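Local coordinates for regulatory protein BlaR1 (Bacillus licheniformis, PDB 1NRF) that probably senses beta-lactam antibiotics outside the cell through its penicillin-binding C-terminal domain, the part in this crystal, and signals their presence to the cytoplasm, at residues F31-G36 and A244-S249; K118-I123 and D147-G152; F40-K45 and I164-Y169. One frame throughout, in Å; residues are numbered along the deposited sequence. Where two conformers were deposited one is given.

Interaction 1: residues F31-G36 and A244-S249; sequences FSASGG and AEIALS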
loop_
_atom_site.group_PDB
_atom_site.type_symbol
_atom_site.label_atom_id
_atom_site.label_comp_id
_atom_site.label_asym_id
_atom_site.label_seq_id
_atom_site.Cartn_x
_atom_site.Cartn_y
_atom_site.Cartn_z
ATOM N N PHE A 31 -13.637 4.306 -14.886
ATOM C CA PHE A 31 -14.034 3.258 -13.955
ATOM C C PHE A 31 -15.179 3.696 -13.057
ATOM O O PHE A 31 -15.390 3.127 -11.985
ATOM C CB PHE A 31 -12.821 2.837 -13.124
ATOM C CG PHE A 31 -11.741 2.197 -13.947
ATOM C CD1 PHE A 31 -11.787 0.838 -14.239
ATOM C CD2 PHE A 31 -10.727 2.969 -14.511
ATOM C CE1 PHE A 31 -10.847 0.256 -15.085
ATOM C CE2 PHE A 31 -9.784 2.400 -15.357
ATOM C CZ PHE A 31 -9.844 1.039 -15.647
ATOM N N SER A 32 -15.921 4.702 -13.513
ATOM C CA SER A 32 -17.054 5.228 -12.761
ATOM C C SER A 32 -16.629 5.495 -11.323
ATOM O O SER A 32 -17.382 5.238 -10.375
ATOM C CB SER A 32 -18.217 4.229 -12.788
ATOM O OG SER A 32 -18.735 4.094 -14.100
ATOM N N ALA A 33 -15.421 6.026 -11.171
ATOM C CA ALA A 33 -14.875 6.312 -9.850
ATOM C C ALA A 33 -14.393 7.745 -9.672
ATOM O O ALA A 33 -14.193 8.484 -10.640
ATOM C CB ALA A 33 -13.727 5.354 -9.556
ATOM N N SER A 34 -14.208 8.121 -8.412
ATOM C CA SER A 34 -13.693 9.433 -8.054
ATOM C C SER A 34 -12.595 9.144 -7.037
ATOM O O SER A 34 -12.640 8.135 -6.339
ATOM C CB SER A 34 -14.793 10.321 -7.440
ATOM O OG SER A 34 -15.075 9.988 -6.093
ATOM N N GLY A 35 -11.598 10.012 -6.966
ATOM C CA GLY A 35 -10.517 9.784 -6.029
ATOM C C GLY A 35 -9.360 10.739 -6.232
ATOM O O GLY A 35 -9.534 11.857 -6.725
ATOM N N GLY A 36 -8.169 10.297 -5.853
ATOM C CA GLY A 36 -7.015 11.153 -5.988
ATOM C C GLY A 36 -5.786 10.451 -6.503
ATOM O O GLY A 36 -5.734 9.220 -6.595
ATOM N N ALA A 244 -5.641 0.388 -9.311
ATOM C CA ALA A 244 -4.341 0.049 -9.872
ATOM C C ALA A 244 -4.359 0.429 -11.346
ATOM O O ALA A 244 -3.441 1.090 -11.843
ATOM C CB ALA A 244 -4.068 -1.434 -9.711
ATOM N N GLU A 245 -5.419 0.015 -12.037
ATOM C CA GLU A 245 -5.575 0.326 -13.449
ATOM C C GLU A 245 -5.523 1.830 -13.686
ATOM O O GLU A 245 -4.872 2.285 -14.622
ATOM C CB GLU A 245 -6.888 -0.249 -13.992
ATOM C CG GLU A 245 -6.866 -1.764 -14.172
ATOM C CD GLU A 245 -7.540 -2.217 -15.470
ATOM O OE1 GLU A 245 -7.155 -1.707 -16.551
ATOM O OE2 GLU A 245 -8.444 -3.088 -15.416
ATOM N N ILE A 246 -6.200 2.600 -12.841
ATOM C CA ILE A 246 -6.200 4.053 -12.966
ATOM C C ILE A 246 -4.778 4.602 -12.801
ATOM O O ILE A 246 -4.271 5.322 -13.665
ATOM C CB ILE A 246 -7.108 4.697 -11.907
ATOM C CG1 ILE A 246 -8.565 4.335 -12.188
ATOM C CG2 ILE A 246 -6.911 6.205 -11.896
ATOM C CD1 ILE A 246 -9.549 4.785 -11.109
ATOM N N ALA A 247 -4.136 4.261 -11.690
ATOM C CA ALA A 247 -2.772 4.720 -11.434
ATOM C C ALA A 247 -1.864 4.384 -12.608
ATOM O O ALA A 247 -1.041 5.196 -13.021
ATOM C CB ALA A 247 -2.221 4.066 -10.167
ATOM N N LEU A 248 -2.026 3.174 -13.126
ATOM C CA LEU A 248 -1.227 2.671 -14.237
ATOM C C LEU A 248 -1.445 3.413 -15.557
ATOM O O LEU A 248 -0.500 3.628 -16.308
ATOM C CB LEU A 248 -1.499 1.173 -14.413
ATOM C CG LEU A 248 -0.359 0.208 -14.067
ATOM C CD1 LEU A 248 0.547 0.769 -12.987
ATOM C CD2 LEU A 248 -0.970 -1.114 -13.643
ATOM N N SER A 249 -2.679 3.805 -15.842
ATOM C CA SER A 249 -2.952 4.533 -17.067
ATOM C C SER A 249 -2.316 5.905 -16.919
ATOM O O SER A 249 -1.680 6.408 -17.843
ATOM C CB SER A 249 -4.455 4.674 -17.300
ATOM O OG SER A 249 -5.046 5.545 -16.354
#
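F31 has CG anti to its carbonyl carbon (chi1 -65°), and I246 has CG1 placed likewise (chi1 -67°), which brings the phenyl ring and the isoleucine branch together. The two side chains slide past each other in opposite directions. F31 CD2 meets I246 CG1 at 3.5 Å, in an oblique approach to the ring. The far end of the ring reaches E245, where F31 CZ lies 3.6 Å from E245 CB. The glutamate chain crosses the phenyl at about a right angle. Its carboxylate plane is turned 62° from the ring. A33 adds a looser touch, its CB 4.5 Å from I246 CD1. No hydrogen bond joins the segments. Within the helix, S249 OG donates to I246 O at 2.8 Å.

The contact sits at the start of strand 33-41. S32, with positive phi, is the C-prime residue of the Schellman motif that ends helix 25-29. The chain then passes into the strand, where S34 pairs with Q233 of strand 225-234. I246 also packs on F28 of helix 25-29 and I232 of strand 225-234. Helix 239-253 is thus packed against both the sheet and helix 25-29.

Interaction 2: residues K118-I123 and D147-G152; sequences KLDRQI and DYWLDG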
loop_
_atom_site.group_PDB
_atom_site.type_symbol
_atom_site.label_atom_id
_atom_site.label_comp_id
_atom_site.label_asym_id
_atom_site.label_seq_id
_atom_site.Cartn_x
_atom_site.Cartn_y
_atom_site.Cartn_z
ATOM N N LYS A 118 -2.945 -13.300 11.564
ATOM C CA LYS A 118 -2.386 -14.210 12.545
ATOM C C LYS A 118 -0.950 -13.797 12.824
ATOM O O LYS A 118 -0.331 -14.253 13.788
ATOM C CB LYS A 118 -2.458 -15.657 12.037
ATOM C CG LYS A 118 -3.899 -16.129 11.737
ATOM C CD LYS A 118 -4.097 -17.655 11.884
ATOM C CE LYS A 118 -3.325 -18.476 10.852
ATOM N NZ LYS A 118 -3.600 -19.950 10.962
ATOM N N LEU A 119 -0.434 -12.912 11.978
ATOM C CA LEU A 119 0.927 -12.403 12.113
ATOM C C LEU A 119 0.887 -11.234 13.094
ATOM O O LEU A 119 1.779 -11.077 13.927
ATOM C CB LEU A 119 1.433 -11.933 10.746
ATOM C CG LEU A 119 2.867 -12.233 10.295
ATOM C CD1 LEU A 119 3.204 -13.695 10.521
ATOM C CD2 LEU A 119 3.005 -11.875 8.821
ATOM N N ASP A 120 -0.169 -10.426 12.995
ATOM C CA ASP A 120 -0.362 -9.264 13.862
ATOM C C ASP A 120 -0.739 -9.683 15.283
ATOM O O ASP A 120 -0.408 -8.997 16.250
ATOM C CB ASP A 120 -1.460 -8.344 13.293
ATOM C CG ASP A 120 -0.956 -7.434 12.167
ATOM O OD1 ASP A 120 0.192 -7.616 11.704
ATOM O OD2 ASP A 120 -1.716 -6.533 11.739
ATOM N N ARG A 121 -1.439 -10.808 15.398
ATOM C CA ARG A 121 -1.863 -11.327 16.696
ATOM C C ARG A 121 -0.696 -11.893 17.496
ATOM O O ARG A 121 -0.716 -11.882 18.729
ATOM C CB ARG A 121 -2.933 -12.408 16.506
ATOM C CG ARG A 121 -4.276 -11.877 16.004
ATOM C CD ARG A 121 -5.020 -12.919 15.181
ATOM N NE ARG A 121 -6.363 -12.480 14.798
ATOM C CZ ARG A 121 -7.116 -13.097 13.891
ATOM N NH1 ARG A 121 -6.654 -14.172 13.267
ATOM N NH2 ARG A 121 -8.340 -12.656 13.627
ATOM N N GLN A 122 0.324 -12.384 16.795
ATOM C CA GLN A 122 1.485 -12.952 17.462
ATOM C C GLN A 122 2.298 -11.822 18.093
ATOM O O GLN A 122 2.907 -11.988 19.155
ATOM C CB GLN A 122 2.344 -13.737 16.460
ATOM C CG GLN A 122 3.290 -14.754 17.105
ATOM C CD GLN A 122 4.049 -15.623 16.090
ATOM O OE1 GLN A 122 3.471 -16.125 15.116
ATOM N NE2 GLN A 122 5.346 -15.816 16.330
ATOM N N ILE A 123 2.288 -10.660 17.446
ATOM C CA ILE A 123 3.033 -9.512 17.944
ATOM C C ILE A 123 2.315 -8.809 19.099
ATOM O O ILE A 123 2.957 -8.317 20.026
ATOM C CB ILE A 123 3.322 -8.520 16.794
ATOM C CG1 ILE A 123 4.189 -9.218 15.745
ATOM C CG2 ILE A 123 4.036 -7.279 17.316
ATOM C CD1 ILE A 123 4.501 -8.371 14.535
ATOM N N ASP A 147 -8.309 -6.175 13.009
ATOM C CA ASP A 147 -8.774 -5.325 11.913
ATOM C C ASP A 147 -8.544 -3.813 11.955
ATOM O O ASP A 147 -9.194 -3.079 11.214
ATOM C CB ASP A 147 -10.272 -5.588 11.685
ATOM C CG ASP A 147 -10.943 -6.262 12.876
ATOM O OD1 ASP A 147 -10.648 -7.449 13.133
ATOM O OD2 ASP A 147 -11.764 -5.610 13.556
ATOM N N TYR A 148 -7.624 -3.347 12.794
ATOM C CA TYR A 148 -7.351 -1.911 12.913
ATOM C C TYR A 148 -7.059 -1.223 11.587
ATOM O O TYR A 148 -7.321 -0.030 11.426
ATOM C CB TYR A 148 -6.169 -1.657 13.859
ATOM C CG TYR A 148 -4.865 -2.344 13.480
ATOM C CD1 TYR A 148 -4.649 -3.686 13.773
ATOM C CD2 TYR A 148 -3.829 -1.631 12.871
ATOM C CE1 TYR A 148 -3.432 -4.306 13.477
ATOM C CE2 TYR A 148 -2.614 -2.233 12.570
ATOM C CZ TYR A 148 -2.418 -3.569 12.875
ATOM O OH TYR A 148 -1.213 -4.173 12.574
ATOM N N TRP A 149 -6.518 -1.994 10.650
ATOM C CA TRP A 149 -6.152 -1.494 9.333
ATOM C C TRP A 149 -7.262 -1.672 8.304
ATOM O O TRP A 149 -7.061 -1.422 7.111
ATOM C CB TRP A 149 -4.886 -2.211 8.857
ATOM C CG TRP A 149 -4.969 -3.679 9.047
ATOM C CD1 TRP A 149 -4.722 -4.372 10.194
ATOM C CD2 TRP A 149 -5.414 -4.638 8.085
ATOM N NE1 TRP A 149 -4.990 -5.707 10.012
ATOM C CE2 TRP A 149 -5.416 -5.900 8.726
ATOM C CE3 TRP A 149 -5.815 -4.556 6.742
ATOM C CZ2 TRP A 149 -5.803 -7.074 8.070
ATOM C CZ3 TRP A 149 -6.199 -5.720 6.088
ATOM C CH2 TRP A 149 -6.191 -6.965 6.755
ATOM N N LEU A 150 -8.431 -2.103 8.768
ATOM C CA LEU A 150 -9.574 -2.317 7.889
ATOM C C LEU A 150 -10.854 -1.668 8.379
ATOM O O LEU A 150 -11.655 -1.195 7.574
ATOM C CB LEU A 150 -9.830 -3.817 7.699
ATOM C CG LEU A 150 -9.157 -4.543 6.531
ATOM C CD1 LEU A 150 -9.411 -6.044 6.644
ATOM C CD2 LEU A 150 -9.699 -4.010 5.198
ATOM N N ASP A 151 -11.048 -1.644 9.697
ATOM C CA ASP A 151 -12.266 -1.082 10.281
ATOM C C ASP A 151 -12.349 0.444 10.317
ATOM O O ASP A 151 -13.369 1.009 10.725
ATOM C CB ASP A 151 -12.477 -1.646 11.688
ATOM C CG ASP A 151 -11.393 -1.229 12.661
ATOM O OD1 ASP A 151 -11.343 -1.845 13.750
ATOM O OD2 ASP A 151 -10.601 -0.300 12.360
ATOM N N GLY A 152 -11.281 1.116 9.904
ATOM C CA GLY A 152 -11.326 2.563 9.888
ATOM C C GLY A 152 -10.813 3.265 11.123
ATOM O O GLY A 152 -10.997 4.480 11.266
HETATM O O HOH W 1 -3.933 -8.037 11.533
#
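D120 meets Y148 directly and, in the W149 conformer described, reaches W149 through a water. This ties helix 113-123 to the loop between helices 125-134 and 158-170. Both belong to the penicillin-binding transpeptidase fold of the sensor domain. Along the helix, K118 and L119 precede the contact, and L119 packs on A73 of helix 66-76.

D120 follows and carries the contact. Its CG stands anti to the carbonyl carbon (chi1 -80°), and the carboxylate faces the loop. OD2 accepts a hydrogen bond of 2.6 Å from Y148 OH. The hydroxyl comes from above the carboxylate, 62° out of its plane, although the carboxylate and ring planes are only 25° apart. OD1 is taken by S69 OG of helix 66-76, so the two oxygens of D120 link that helix and the loop.

In the loop, the Y148 ring stacks with F142. W149 was modelled in two conformers. In the one described, its CD1 lies 3.4 Å above the plane of the Y148 ring, over its centre. D147 O accepts from both L150 N and D151 N, which gives the loop a tight turn. W149 touches K66 and lies close to S63, the probable acylated serine. The contact therefore borders the active site.

One water completes the link. It donates to D120 OD2 at 2.7 Å and, for this conformer of W149, accepts from W149 NE1 at 3.0 Å.

Interaction 3: residues F40-K45 and I164-Y169; sequences FNSNRK and ILKKFY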
loop_
_atom_site.group_PDB
_atom_site.type_symbol
_atom_site.label_atom_id
_atom_site.label_comp_id
_atom_site.label_asym_id
_atom_site.label_seq_id
_atom_site.Cartn_x
_atom_site.Cartn_y
_atom_site.Cartn_z
ATOM N N PHE A 40 5.350 11.389 -6.699
ATOM C CA PHE A 40 6.505 12.126 -6.195
ATOM C C PHE A 40 7.797 11.827 -6.947
ATOM O O PHE A 40 8.267 10.685 -6.966
ATOM C CB PHE A 40 6.714 11.853 -4.701
ATOM C CG PHE A 40 7.878 12.609 -4.100
ATOM C CD1 PHE A 40 9.060 11.942 -3.753
ATOM C CD2 PHE A 40 7.803 13.987 -3.902
ATOM C CE1 PHE A 40 10.147 12.642 -3.219
ATOM C CE2 PHE A 40 8.881 14.694 -3.371
ATOM C CZ PHE A 40 10.061 14.017 -3.028
ATOM N N ASN A 41 8.361 12.870 -7.559
ATOM C CA ASN A 41 9.612 12.773 -8.309
ATOM C C ASN A 41 10.769 13.088 -7.351
ATOM O O ASN A 41 10.957 14.233 -6.951
ATOM C CB ASN A 41 9.605 13.776 -9.467
ATOM C CG ASN A 41 10.761 13.569 -10.434
ATOM O OD1 ASN A 41 11.886 13.274 -10.022
ATOM N ND2 ASN A 41 10.491 13.739 -11.727
ATOM N N SER A 42 11.538 12.065 -6.998
ATOM C CA SER A 42 12.654 12.215 -6.065
ATOM C C SER A 42 13.689 13.241 -6.497
ATOM O O SER A 42 14.050 14.132 -5.725
ATOM C CB SER A 42 13.346 10.867 -5.843
ATOM O OG SER A 42 12.443 9.904 -5.329
ATOM N N ASN A 43 14.172 13.101 -7.727
ATOM C CA ASN A 43 15.173 14.014 -8.268
ATOM C C ASN A 43 14.674 15.446 -8.352
ATOM O O ASN A 43 15.385 16.380 -7.998
ATOM C CB ASN A 43 15.613 13.566 -9.666
ATOM C CG ASN A 43 16.378 12.268 -9.648
ATOM O OD1 ASN A 43 16.792 11.797 -8.590
ATOM N ND2 ASN A 43 16.584 11.683 -10.827
ATOM N N ARG A 44 13.454 15.617 -8.835
ATOM C CA ARG A 44 12.873 16.942 -8.974
ATOM C C ARG A 44 12.198 17.390 -7.680
ATOM O O ARG A 44 11.694 18.516 -7.598
ATOM C CB ARG A 44 11.848 16.943 -10.113
ATOM C CG ARG A 44 12.429 16.629 -11.490
ATOM C CD ARG A 44 13.269 17.784 -12.041
ATOM N NE ARG A 44 12.473 18.994 -12.261
ATOM C CZ ARG A 44 11.474 19.090 -13.134
ATOM N NH1 ARG A 44 11.133 18.049 -13.888
ATOM N NH2 ARG A 44 10.805 20.229 -13.248
ATOM N N LYS A 45 12.199 16.515 -6.670
ATOM C CA LYS A 45 11.560 16.816 -5.387
ATOM C C LYS A 45 10.214 17.475 -5.691
ATOM O O LYS A 45 9.840 18.468 -5.069
ATOM C CB LYS A 45 12.420 17.778 -4.560
ATOM C CG LYS A 45 13.852 17.326 -4.344
ATOM C CD LYS A 45 14.579 18.263 -3.392
ATOM C CE LYS A 45 16.092 18.047 -3.416
ATOM N NZ LYS A 45 16.529 16.684 -2.974
ATOM N N ILE A 164 5.622 8.082 3.453
ATOM C CA ILE A 164 6.135 6.990 4.277
ATOM C C ILE A 164 6.689 5.856 3.407
ATOM O O ILE A 164 7.615 5.157 3.812
ATOM C CB ILE A 164 5.052 6.476 5.304
ATOM C CG1 ILE A 164 5.752 5.752 6.459
ATOM C CG2 ILE A 164 4.020 5.569 4.623
ATOM C CD1 ILE A 164 4.816 5.367 7.614
ATOM N N LEU A 165 6.140 5.687 2.204
ATOM C CA LEU A 165 6.655 4.668 1.293
ATOM C C LEU A 165 8.108 5.014 0.939
ATOM O O LEU A 165 8.930 4.113 0.769
ATOM C CB LEU A 165 5.819 4.594 0.015
ATOM C CG LEU A 165 4.725 3.525 -0.082
ATOM C CD1 LEU A 165 3.848 3.781 -1.301
ATOM C CD2 LEU A 165 5.359 2.149 -0.174
ATOM N N LYS A 166 8.420 6.311 0.840
ATOM C CA LYS A 166 9.781 6.759 0.524
ATOM C C LYS A 166 10.694 6.500 1.724
ATOM O O LYS A 166 11.847 6.077 1.562
ATOM C CB LYS A 166 9.812 8.251 0.173
ATOM C CG LYS A 166 11.225 8.770 -0.123
ATOM C CD LYS A 166 11.247 10.252 -0.419
ATOM C CE LYS A 166 12.678 10.798 -0.508
ATOM N NZ LYS A 166 13.444 10.327 -1.693
ATOM N N LYS A 167 10.179 6.760 2.924
ATOM C CA LYS A 167 10.943 6.501 4.145
ATOM C C LYS A 167 11.281 5.010 4.245
ATOM O O LYS A 167 12.331 4.626 4.766
ATOM C CB LYS A 167 10.149 6.925 5.387
ATOM C CG LYS A 167 10.171 8.411 5.643
ATOM C CD LYS A 167 9.947 8.688 7.102
ATOM C CE LYS A 167 9.974 10.177 7.376
ATOM N NZ LYS A 167 8.880 10.870 6.643
ATOM N N PHE A 168 10.370 4.173 3.750
ATOM C CA PHE A 168 10.569 2.731 3.758
ATOM C C PHE A 168 11.633 2.345 2.729
ATOM O O PHE A 168 12.578 1.611 3.029
ATOM C CB PHE A 168 9.256 2.018 3.429
ATOM C CG PHE A 168 9.449 0.655 2.833
ATOM C CD1 PHE A 168 9.354 0.465 1.461
ATOM C CD2 PHE A 168 9.767 -0.432 3.642
ATOM C CE1 PHE A 168 9.572 -0.784 0.902
ATOM C CE2 PHE A 168 9.988 -1.680 3.091
ATOM C CZ PHE A 168 9.890 -1.857 1.716
ATOM N N TYR A 169 11.451 2.849 1.515
ATOM C CA TYR A 169 12.356 2.595 0.407
ATOM C C TYR A 169 13.774 3.024 0.759
ATOM O O TYR A 169 14.721 2.259 0.565
ATOM C CB TYR A 169 11.874 3.369 -0.822
ATOM C CG TYR A 169 12.688 3.124 -2.067
ATOM C CD1 TYR A 169 12.456 1.999 -2.863
ATOM C CD2 TYR A 169 13.711 3.998 -2.435
ATOM C CE1 TYR A 169 13.226 1.750 -3.995
ATOM C CE2 TYR A 169 14.491 3.757 -3.566
ATOM C CZ TYR A 169 14.241 2.632 -4.341
ATOM O OH TYR A 169 15.006 2.385 -5.460
#
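The backbones of 40-45 and 164-169 stay apart, with S42 CA and K166 CA the nearest pair at 9.0 Å, so the long side chain of K166 has to bridge the distance. K166 leaves helix 158-170 with CG anti to the backbone N (chi1 178°). Its chain runs extended as far as CE and bends at chi4, 69°. It crosses the F40 side chain obliquely. K166 CD lies 3.8 Å from F40 CE1, and CE follows a little farther from the same ring atom. The approach is oblique to the ring and involves the methylene groups, with the ammonium group placed beyond them.

K166 NZ comes to 3.8 Å from S42 OG, which is not a hydrogen bond. The serine hydroxyl is instead bonded to T225 O of strand 225-234. The ammonium group has a long, weak ion pair with D170 on its own helix.

F40 and N41 end strand 33-41, and the chain turns after N41. N41 OD1 accepts from R44 N at 3.1 Å in an Asx motif. The N-H points almost straight at the oxygen, but R44 N stands 63° out of the carbonyl plane.

F227 of strand 225-234 touches both S42 and K166, and it pairs with F40 through the backbone.

The chemistry is that of an amphipathic lysine: its methylenes pack on an aromatic ring while its charge is carried on toward polar groups. Across these two segments the attraction is thus mainly van der Waals, and the serine's stronger polar tie lies within the sheet side of the domain.

Overall arrangement
Interactions 1 and 3 both use strand 33-41, near its two ends, with centres about 21 Å apart. Interaction 1 packs helix 239-253 beside the start of the strand, while interaction 3 joins its end to helix 158-170. Both are partly buried and lack hydrogen bonds between their segments. Interaction 1 is mainly apolar, whereas interaction 3 relies on lysine methylenes against a ring. Interaction 2 differs: all its touching residues are buried, and a direct hydrogen bond and a water hold it. It lies within the helical part, its centre about 27 Å from each of the others. It alone borders the probable acylation site; the other two are packing contacts away from it.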